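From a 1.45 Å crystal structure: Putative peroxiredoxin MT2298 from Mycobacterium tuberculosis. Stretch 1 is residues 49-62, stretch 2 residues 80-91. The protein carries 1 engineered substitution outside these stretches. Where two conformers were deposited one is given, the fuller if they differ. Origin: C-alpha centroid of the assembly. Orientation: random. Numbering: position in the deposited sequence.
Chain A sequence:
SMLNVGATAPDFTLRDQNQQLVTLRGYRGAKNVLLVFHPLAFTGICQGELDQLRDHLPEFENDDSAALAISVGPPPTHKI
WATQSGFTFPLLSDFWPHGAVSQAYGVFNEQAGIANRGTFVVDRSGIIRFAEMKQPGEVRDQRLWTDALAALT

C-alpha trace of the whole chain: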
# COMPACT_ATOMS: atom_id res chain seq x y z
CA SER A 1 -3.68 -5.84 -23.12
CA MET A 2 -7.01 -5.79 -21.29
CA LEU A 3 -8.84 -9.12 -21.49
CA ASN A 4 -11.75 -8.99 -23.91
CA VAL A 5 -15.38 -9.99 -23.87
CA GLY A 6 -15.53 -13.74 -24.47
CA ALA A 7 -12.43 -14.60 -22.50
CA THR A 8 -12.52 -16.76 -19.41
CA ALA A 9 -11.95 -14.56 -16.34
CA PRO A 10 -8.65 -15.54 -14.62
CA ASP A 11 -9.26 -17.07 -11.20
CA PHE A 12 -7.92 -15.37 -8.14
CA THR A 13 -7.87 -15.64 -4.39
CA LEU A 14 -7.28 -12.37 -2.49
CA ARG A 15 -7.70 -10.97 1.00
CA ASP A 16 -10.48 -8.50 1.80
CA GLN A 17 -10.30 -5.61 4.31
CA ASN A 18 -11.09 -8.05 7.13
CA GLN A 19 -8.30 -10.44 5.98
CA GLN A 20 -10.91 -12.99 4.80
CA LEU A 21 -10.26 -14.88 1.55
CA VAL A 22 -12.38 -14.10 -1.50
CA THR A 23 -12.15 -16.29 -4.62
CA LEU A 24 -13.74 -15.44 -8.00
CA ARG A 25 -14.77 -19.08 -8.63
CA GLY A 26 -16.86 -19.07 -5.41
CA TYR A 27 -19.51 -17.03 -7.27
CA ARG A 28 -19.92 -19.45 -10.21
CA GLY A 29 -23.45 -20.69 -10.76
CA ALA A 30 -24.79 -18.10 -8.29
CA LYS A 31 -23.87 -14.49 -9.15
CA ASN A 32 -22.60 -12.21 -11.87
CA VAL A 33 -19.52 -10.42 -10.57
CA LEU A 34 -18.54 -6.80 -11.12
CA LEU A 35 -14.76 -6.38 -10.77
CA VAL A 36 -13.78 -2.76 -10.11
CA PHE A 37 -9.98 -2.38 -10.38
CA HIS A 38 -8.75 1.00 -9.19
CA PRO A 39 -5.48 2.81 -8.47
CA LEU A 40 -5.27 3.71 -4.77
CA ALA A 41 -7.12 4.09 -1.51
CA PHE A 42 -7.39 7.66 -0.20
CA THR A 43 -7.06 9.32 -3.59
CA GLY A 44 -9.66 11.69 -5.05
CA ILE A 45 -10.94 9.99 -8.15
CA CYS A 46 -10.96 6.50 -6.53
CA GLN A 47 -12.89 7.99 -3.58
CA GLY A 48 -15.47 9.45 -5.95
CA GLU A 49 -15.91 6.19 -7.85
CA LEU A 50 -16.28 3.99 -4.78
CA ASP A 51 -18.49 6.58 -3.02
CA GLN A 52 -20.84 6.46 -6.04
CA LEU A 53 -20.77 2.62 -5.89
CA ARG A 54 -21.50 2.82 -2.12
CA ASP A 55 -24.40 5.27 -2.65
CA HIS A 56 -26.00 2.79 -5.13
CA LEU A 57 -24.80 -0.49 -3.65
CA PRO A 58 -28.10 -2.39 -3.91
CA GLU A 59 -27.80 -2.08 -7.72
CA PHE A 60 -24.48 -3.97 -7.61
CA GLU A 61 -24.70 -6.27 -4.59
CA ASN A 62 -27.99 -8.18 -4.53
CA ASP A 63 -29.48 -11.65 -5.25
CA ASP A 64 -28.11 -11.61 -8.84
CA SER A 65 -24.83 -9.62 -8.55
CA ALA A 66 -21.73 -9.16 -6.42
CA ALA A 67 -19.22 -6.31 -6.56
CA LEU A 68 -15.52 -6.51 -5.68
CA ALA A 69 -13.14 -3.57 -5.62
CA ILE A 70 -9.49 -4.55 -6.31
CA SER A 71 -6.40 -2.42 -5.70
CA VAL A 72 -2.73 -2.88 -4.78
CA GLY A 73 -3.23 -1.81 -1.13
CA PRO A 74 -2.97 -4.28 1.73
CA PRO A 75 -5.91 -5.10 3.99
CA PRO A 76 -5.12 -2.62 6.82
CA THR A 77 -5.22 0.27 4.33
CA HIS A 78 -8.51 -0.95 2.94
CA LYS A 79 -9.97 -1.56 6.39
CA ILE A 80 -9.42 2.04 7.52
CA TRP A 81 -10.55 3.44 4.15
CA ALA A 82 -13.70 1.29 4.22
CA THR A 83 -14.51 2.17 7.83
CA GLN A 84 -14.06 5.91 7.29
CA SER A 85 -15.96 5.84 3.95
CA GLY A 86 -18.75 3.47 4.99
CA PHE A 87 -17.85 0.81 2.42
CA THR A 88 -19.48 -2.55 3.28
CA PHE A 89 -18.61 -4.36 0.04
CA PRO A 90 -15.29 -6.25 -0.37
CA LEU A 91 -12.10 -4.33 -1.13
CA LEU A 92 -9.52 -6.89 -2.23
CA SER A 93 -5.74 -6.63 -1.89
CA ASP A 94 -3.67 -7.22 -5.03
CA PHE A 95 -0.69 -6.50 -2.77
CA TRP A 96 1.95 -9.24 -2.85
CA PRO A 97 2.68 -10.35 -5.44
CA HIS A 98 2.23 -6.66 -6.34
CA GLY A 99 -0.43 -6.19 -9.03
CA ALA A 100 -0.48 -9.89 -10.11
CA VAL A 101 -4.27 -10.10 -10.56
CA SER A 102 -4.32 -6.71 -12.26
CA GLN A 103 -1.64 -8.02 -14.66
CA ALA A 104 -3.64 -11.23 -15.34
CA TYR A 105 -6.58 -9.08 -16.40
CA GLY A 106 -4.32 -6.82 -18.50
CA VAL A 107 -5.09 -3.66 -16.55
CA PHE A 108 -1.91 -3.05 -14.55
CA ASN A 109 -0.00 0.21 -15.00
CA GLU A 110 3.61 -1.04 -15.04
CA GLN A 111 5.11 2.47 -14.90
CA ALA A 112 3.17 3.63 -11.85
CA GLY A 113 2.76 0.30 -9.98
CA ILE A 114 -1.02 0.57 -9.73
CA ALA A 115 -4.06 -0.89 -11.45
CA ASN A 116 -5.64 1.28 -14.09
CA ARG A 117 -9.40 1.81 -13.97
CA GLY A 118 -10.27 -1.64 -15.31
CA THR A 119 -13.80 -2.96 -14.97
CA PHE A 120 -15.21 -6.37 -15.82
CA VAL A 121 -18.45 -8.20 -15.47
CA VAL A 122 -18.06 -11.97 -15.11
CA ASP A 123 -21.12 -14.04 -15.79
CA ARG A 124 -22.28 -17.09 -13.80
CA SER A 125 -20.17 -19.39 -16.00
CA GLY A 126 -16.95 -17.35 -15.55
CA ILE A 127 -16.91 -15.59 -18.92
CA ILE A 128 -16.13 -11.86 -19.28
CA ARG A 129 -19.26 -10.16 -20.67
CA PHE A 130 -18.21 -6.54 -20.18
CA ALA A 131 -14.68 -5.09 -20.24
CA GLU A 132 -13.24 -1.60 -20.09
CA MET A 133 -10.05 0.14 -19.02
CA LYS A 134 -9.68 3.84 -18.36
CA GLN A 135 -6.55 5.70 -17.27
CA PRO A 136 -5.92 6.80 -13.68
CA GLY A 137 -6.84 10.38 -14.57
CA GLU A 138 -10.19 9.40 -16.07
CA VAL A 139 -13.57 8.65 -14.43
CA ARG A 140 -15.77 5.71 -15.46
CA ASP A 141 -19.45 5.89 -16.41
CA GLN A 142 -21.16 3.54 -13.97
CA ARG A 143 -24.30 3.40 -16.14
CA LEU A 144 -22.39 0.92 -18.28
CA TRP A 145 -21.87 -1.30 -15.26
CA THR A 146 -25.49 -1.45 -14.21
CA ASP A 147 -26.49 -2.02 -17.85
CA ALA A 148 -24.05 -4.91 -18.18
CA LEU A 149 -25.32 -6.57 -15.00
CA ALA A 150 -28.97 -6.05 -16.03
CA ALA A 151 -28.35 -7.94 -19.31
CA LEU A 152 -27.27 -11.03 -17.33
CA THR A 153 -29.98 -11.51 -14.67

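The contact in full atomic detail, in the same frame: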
# COMPACT_ATOMS: atom_id res chain seq x y z
N GLU A 49 -15.34 7.38 -7.20
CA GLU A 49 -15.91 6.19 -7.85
C GLU A 49 -16.48 5.23 -6.83
O GLU A 49 -17.60 4.74 -7.01
CB GLU A 49 -14.88 5.49 -8.73
CG GLU A 49 -14.33 6.34 -9.87
CD GLU A 49 -13.68 5.48 -10.93
OE1 GLU A 49 -12.64 4.86 -10.59
OE2 GLU A 49 -14.22 5.36 -12.08
N LEU A 50 -15.75 4.93 -5.78
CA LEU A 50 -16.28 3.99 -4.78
C LEU A 50 -17.39 4.61 -3.93
O LEU A 50 -18.27 3.89 -3.49
CB LEU A 50 -15.17 3.36 -3.94
CG LEU A 50 -14.26 2.37 -4.69
CD1 LEU A 50 -13.46 1.57 -3.66
CD2 LEU A 50 -14.96 1.48 -5.67
N ASP A 51 -17.37 5.92 -3.70
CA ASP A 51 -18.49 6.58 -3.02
C ASP A 51 -19.75 6.45 -3.84
O ASP A 51 -20.83 6.21 -3.27
CB ASP A 51 -18.18 8.05 -2.69
CG ASP A 51 -17.19 8.21 -1.54
OD1 ASP A 51 -16.74 7.22 -0.90
OD2 ASP A 51 -16.89 9.39 -1.20
N GLN A 52 -19.66 6.62 -5.16
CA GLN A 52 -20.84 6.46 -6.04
C GLN A 52 -21.32 5.00 -5.94
O GLN A 52 -22.53 4.74 -5.85
CB GLN A 52 -20.51 6.90 -7.48
CG GLN A 52 -21.42 6.40 -8.62
CD GLN A 52 -22.62 7.28 -8.95
OE1 GLN A 52 -22.72 8.42 -8.52
NE2 GLN A 52 -23.56 6.71 -9.68
N LEU A 53 -20.40 4.05 -5.99
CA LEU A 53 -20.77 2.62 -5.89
C LEU A 53 -21.49 2.37 -4.55
O LEU A 53 -22.57 1.74 -4.51
CB LEU A 53 -19.50 1.76 -5.99
CG LEU A 53 -19.67 0.28 -6.33
CD1 LEU A 53 -18.32 -0.35 -6.65
CD2 LEU A 53 -20.34 -0.46 -5.20
N ARG A 54 -20.92 2.89 -3.48
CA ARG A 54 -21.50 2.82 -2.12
C ARG A 54 -22.92 3.37 -2.10
O ARG A 54 -23.84 2.71 -1.57
CB ARG A 54 -20.63 3.62 -1.12
CG ARG A 54 -21.20 3.78 0.28
CD ARG A 54 -20.52 4.90 1.05
NE ARG A 54 -20.82 6.20 0.46
CZ ARG A 54 -20.17 7.34 0.68
NH1 ARG A 54 -19.08 7.40 1.44
NH2 ARG A 54 -20.59 8.44 0.07
N ASP A 55 -23.10 4.56 -2.66
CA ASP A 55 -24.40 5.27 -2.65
C ASP A 55 -25.48 4.47 -3.41
O ASP A 55 -26.69 4.68 -3.18
CB ASP A 55 -24.25 6.68 -3.24
CG ASP A 55 -23.43 7.62 -2.37
OD1 ASP A 55 -23.11 7.31 -1.20
OD2 ASP A 55 -23.11 8.73 -2.87
N HIS A 56 -25.07 3.60 -4.33
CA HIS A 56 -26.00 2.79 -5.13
C HIS A 56 -25.79 1.30 -4.97
O HIS A 56 -26.07 0.53 -5.88
CB HIS A 56 -25.85 3.21 -6.59
CG HIS A 56 -26.26 4.63 -6.84
ND1 HIS A 56 -25.37 5.69 -6.76
CD2 HIS A 56 -27.47 5.16 -7.11
CE1 HIS A 56 -26.02 6.81 -6.99
NE2 HIS A 56 -27.29 6.52 -7.22
N LEU A 57 -25.27 0.88 -3.82
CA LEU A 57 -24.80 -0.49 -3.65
C LEU A 57 -25.85 -1.57 -3.96
O LEU A 57 -25.50 -2.58 -4.55
CB LEU A 57 -24.22 -0.69 -2.25
CG LEU A 57 -23.56 -2.03 -1.96
CD1 LEU A 57 -22.40 -2.30 -2.91
CD2 LEU A 57 -23.15 -2.09 -0.50
N PRO A 58 -27.13 -1.34 -3.61
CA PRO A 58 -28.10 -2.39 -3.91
C PRO A 58 -28.24 -2.72 -5.40
O PRO A 58 -28.74 -3.81 -5.75
CB PRO A 58 -29.39 -1.81 -3.35
CG PRO A 58 -28.95 -0.89 -2.25
CD PRO A 58 -27.73 -0.25 -2.82
N GLU A 59 -27.81 -1.82 -6.28
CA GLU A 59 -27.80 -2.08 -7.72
C GLU A 59 -26.67 -3.02 -8.14
O GLU A 59 -26.72 -3.62 -9.20
CB GLU A 59 -27.70 -0.77 -8.50
CG GLU A 59 -28.81 0.21 -8.16
CD GLU A 59 -28.73 1.49 -8.97
OE1 GLU A 59 -28.08 1.49 -10.04
OE2 GLU A 59 -29.34 2.50 -8.53
N PHE A 60 -25.65 -3.17 -7.29
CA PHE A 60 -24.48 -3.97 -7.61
C PHE A 60 -24.30 -5.21 -6.75
O PHE A 60 -23.63 -6.15 -7.18
CB PHE A 60 -23.23 -3.09 -7.46
CG PHE A 60 -23.25 -1.86 -8.34
CD1 PHE A 60 -23.17 -1.99 -9.71
CD2 PHE A 60 -23.35 -0.61 -7.79
CE1 PHE A 60 -23.19 -0.88 -10.53
CE2 PHE A 60 -23.36 0.53 -8.61
CZ PHE A 60 -23.28 0.39 -9.98
N GLU A 61 -24.83 -5.18 -5.54
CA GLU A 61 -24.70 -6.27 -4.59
C GLU A 61 -26.11 -6.63 -4.17
O GLU A 61 -26.73 -5.89 -3.40
CB GLU A 61 -23.85 -5.83 -3.39
CG GLU A 61 -23.40 -6.92 -2.44
CD GLU A 61 -22.66 -6.34 -1.25
OE1 GLU A 61 -23.35 -5.74 -0.38
OE2 GLU A 61 -21.41 -6.46 -1.19
N ASN A 62 -26.59 -7.76 -4.67
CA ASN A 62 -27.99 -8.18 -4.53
C ASN A 62 -28.09 -9.69 -4.80
O ASN A 62 -27.07 -10.37 -4.83
CB ASN A 62 -28.89 -7.35 -5.45
CG ASN A 62 -28.47 -7.42 -6.92
OD1 ASN A 62 -28.25 -8.50 -7.48
ND2 ASN A 62 -28.38 -6.25 -7.55
N ILE A 80 -9.23 0.67 7.08
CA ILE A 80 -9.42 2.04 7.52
C ILE A 80 -10.22 2.85 6.49
O ILE A 80 -11.13 3.62 6.80
CB ILE A 80 -8.06 2.73 7.81
CG1 ILE A 80 -7.34 2.04 8.99
CG2 ILE A 80 -8.25 4.22 8.05
CD1 ILE A 80 -8.08 2.08 10.31
N TRP A 81 -9.88 2.69 5.21
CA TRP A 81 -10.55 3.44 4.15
C TRP A 81 -12.04 3.07 4.13
O TRP A 81 -12.91 3.94 4.05
CB TRP A 81 -9.90 3.14 2.81
CG TRP A 81 -10.30 4.10 1.71
CD1 TRP A 81 -10.58 5.43 1.83
CD2 TRP A 81 -10.45 3.78 0.32
NE1 TRP A 81 -10.88 5.97 0.60
CE2 TRP A 81 -10.80 4.98 -0.34
CE3 TRP A 81 -10.29 2.62 -0.41
CZ2 TRP A 81 -11.02 5.02 -1.72
CZ3 TRP A 81 -10.52 2.66 -1.78
CH2 TRP A 81 -10.88 3.86 -2.42
N ALA A 82 -12.32 1.77 4.23
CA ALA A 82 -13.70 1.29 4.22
C ALA A 82 -14.47 1.75 5.44
O ALA A 82 -15.64 2.19 5.31
CB ALA A 82 -13.75 -0.23 4.14
N THR A 83 -13.85 1.69 6.61
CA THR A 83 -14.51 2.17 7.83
C THR A 83 -14.83 3.66 7.75
O THR A 83 -15.96 4.09 8.02
CB THR A 83 -13.68 1.86 9.08
OG1 THR A 83 -13.53 0.45 9.18
CG2 THR A 83 -14.35 2.43 10.33
N GLN A 84 -13.86 4.48 7.36
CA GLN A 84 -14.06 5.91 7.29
C GLN A 84 -15.03 6.33 6.17
O GLN A 84 -15.69 7.37 6.25
CB GLN A 84 -12.69 6.61 7.21
CG GLN A 84 -11.88 6.40 8.48
CD GLN A 84 -10.54 7.10 8.49
OE1 GLN A 84 -10.20 7.87 7.58
NE2 GLN A 84 -9.78 6.87 9.55
N SER A 85 -15.13 5.52 5.11
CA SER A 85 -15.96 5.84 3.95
C SER A 85 -17.34 5.16 3.99
O SER A 85 -18.18 5.45 3.11
CB SER A 85 -15.27 5.42 2.65
OG SER A 85 -13.97 6.00 2.55
N GLY A 86 -17.53 4.25 4.93
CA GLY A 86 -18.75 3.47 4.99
C GLY A 86 -18.91 2.46 3.88
O GLY A 86 -20.06 2.21 3.41
N PHE A 87 -17.79 1.85 3.45
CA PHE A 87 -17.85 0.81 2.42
C PHE A 87 -18.11 -0.53 3.12
O PHE A 87 -17.32 -0.94 3.99
CB PHE A 87 -16.53 0.69 1.63
CG PHE A 87 -16.10 1.93 0.89
CD1 PHE A 87 -17.00 2.87 0.42
CD2 PHE A 87 -14.75 2.13 0.65
CE1 PHE A 87 -16.57 3.97 -0.29
CE2 PHE A 87 -14.32 3.23 -0.07
CZ PHE A 87 -15.22 4.15 -0.53
N THR A 88 -19.19 -1.21 2.74
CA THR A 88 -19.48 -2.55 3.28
C THR A 88 -19.25 -3.69 2.30
O THR A 88 -19.39 -4.87 2.66
CB THR A 88 -20.93 -2.64 3.79
OG1 THR A 88 -21.83 -2.42 2.69
CG2 THR A 88 -21.19 -1.61 4.87
N PHE A 89 -18.95 -3.36 1.04
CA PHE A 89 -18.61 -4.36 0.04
C PHE A 89 -17.13 -4.75 0.18
O PHE A 89 -16.37 -4.04 0.86
CB PHE A 89 -18.93 -3.85 -1.38
CG PHE A 89 -18.35 -2.48 -1.69
CD1 PHE A 89 -19.06 -1.31 -1.40
CD2 PHE A 89 -17.07 -2.35 -2.24
CE1 PHE A 89 -18.52 -0.07 -1.67
CE2 PHE A 89 -16.53 -1.09 -2.51
CZ PHE A 89 -17.27 0.05 -2.23
N PRO A 90 -16.69 -5.84 -0.48
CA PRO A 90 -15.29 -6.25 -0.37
C PRO A 90 -14.33 -5.39 -1.18
O PRO A 90 -14.56 -5.14 -2.37
CB PRO A 90 -15.27 -7.69 -0.91
CG PRO A 90 -16.70 -8.13 -0.87
CD PRO A 90 -17.51 -6.91 -1.11
N LEU A 91 -13.27 -4.94 -0.51
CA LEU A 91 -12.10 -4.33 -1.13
C LEU A 91 -11.02 -5.37 -1.02
O LEU A 91 -10.70 -5.79 0.11
CB LEU A 91 -11.68 -3.09 -0.39
CG LEU A 91 -12.49 -1.82 -0.64
CD1 LEU A 91 -13.87 -1.83 -0.02
CD2 LEU A 91 -11.75 -0.61 -0.09
O HOH W 1 -20.39 -7.40 1.18
O HOH W 2 -22.88 -4.75 2.15

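Packing of residues 49-62 against residues 80-91 in a putative peroxiredoxin. Helix 49-55 and helix 80-85 run at 55° to each other, and their axes come no closer than 11.9 Å, so the gap is filled largely by side chains and by the segment that follows the second helix. Together the stretches bury 518 Å². Along stretch 2, Trp81 makes the first contact: its CA-to-CB bond points sideways, but the indole reaches across and CZ3 lies 3.7 Å from Leu50 CD1, an apolar contact oblique to the ring. Ser85 closes the helix. Its OG donates back to Trp81 O (2.8 Å), while its carbonyl O accepts the one direct hydrogen bond between the stretches, from Arg54 NH1 (2.7 Å, N-H...O angle 160°). The oxygen lies near the guanidinium plane, where an N-H can point at it. The same guanidinium is held within its own stretch by Asp55, whose OD1 accepts from Arg54 NE and NH2 (both 3.0 Å) in a salt bridge; Asp51 OD1, 3.3 Å from Arg54 NH1 but well out of plane, adds charge attraction alone. Gly86 adopts positive phi in a Schellman motif that ends the helix and turns the chain; its O sits 3.6 Å from Arg54 CD. Phe87 N bonds back to Ala82 O (2.9 Å); Phe87 leaves the backbone sideways, but the end of its ring comes nearer the first helix. Leu50 CB packs 3.5 Å from Phe87 CZ, whereas Asp51 OD1 approaches the ring edge, 3.3 Å from Phe87 CE1, where the carboxylate meets the slightly positive ring hydrogens rather than the electron-rich face. Arg54 CB also lies at this edge, 4.0 Å from Phe87 CD1. Thr88 is exposed; its OG1 is 3.5 Å from Leu57 CD2. Phe89, the residue with the most area covered by the other stretch, points toward stretch 1 with chi1 in p. Leu53 CD2 sits over one face of its ring, 4.2 Å from the Phe89 ring centroid and 18° off the normal, a CH-pi contact. Leu57 CD1 reaches Phe89 CD1 (3.8 Å) and Leu50 CD1 reaches Phe89 CE2 (4.2 Å), so Leu50, Leu53 and Leu57 all give apolar atoms to the Phe89 ring. Beyond it, Glu61 OE2 lies 3.6 Å from Phe89 CB and 3.9 Å from Pro90 CD, but its polar links are through water: water 1 donates to Glu61 OE2 (2.7 Å) and to Thr88 O (3.1 Å), and water 2 donates to Glu61 OE1 (2.8 Å) and hydrogen-bonds Thr88 OG1 (2.6 Å).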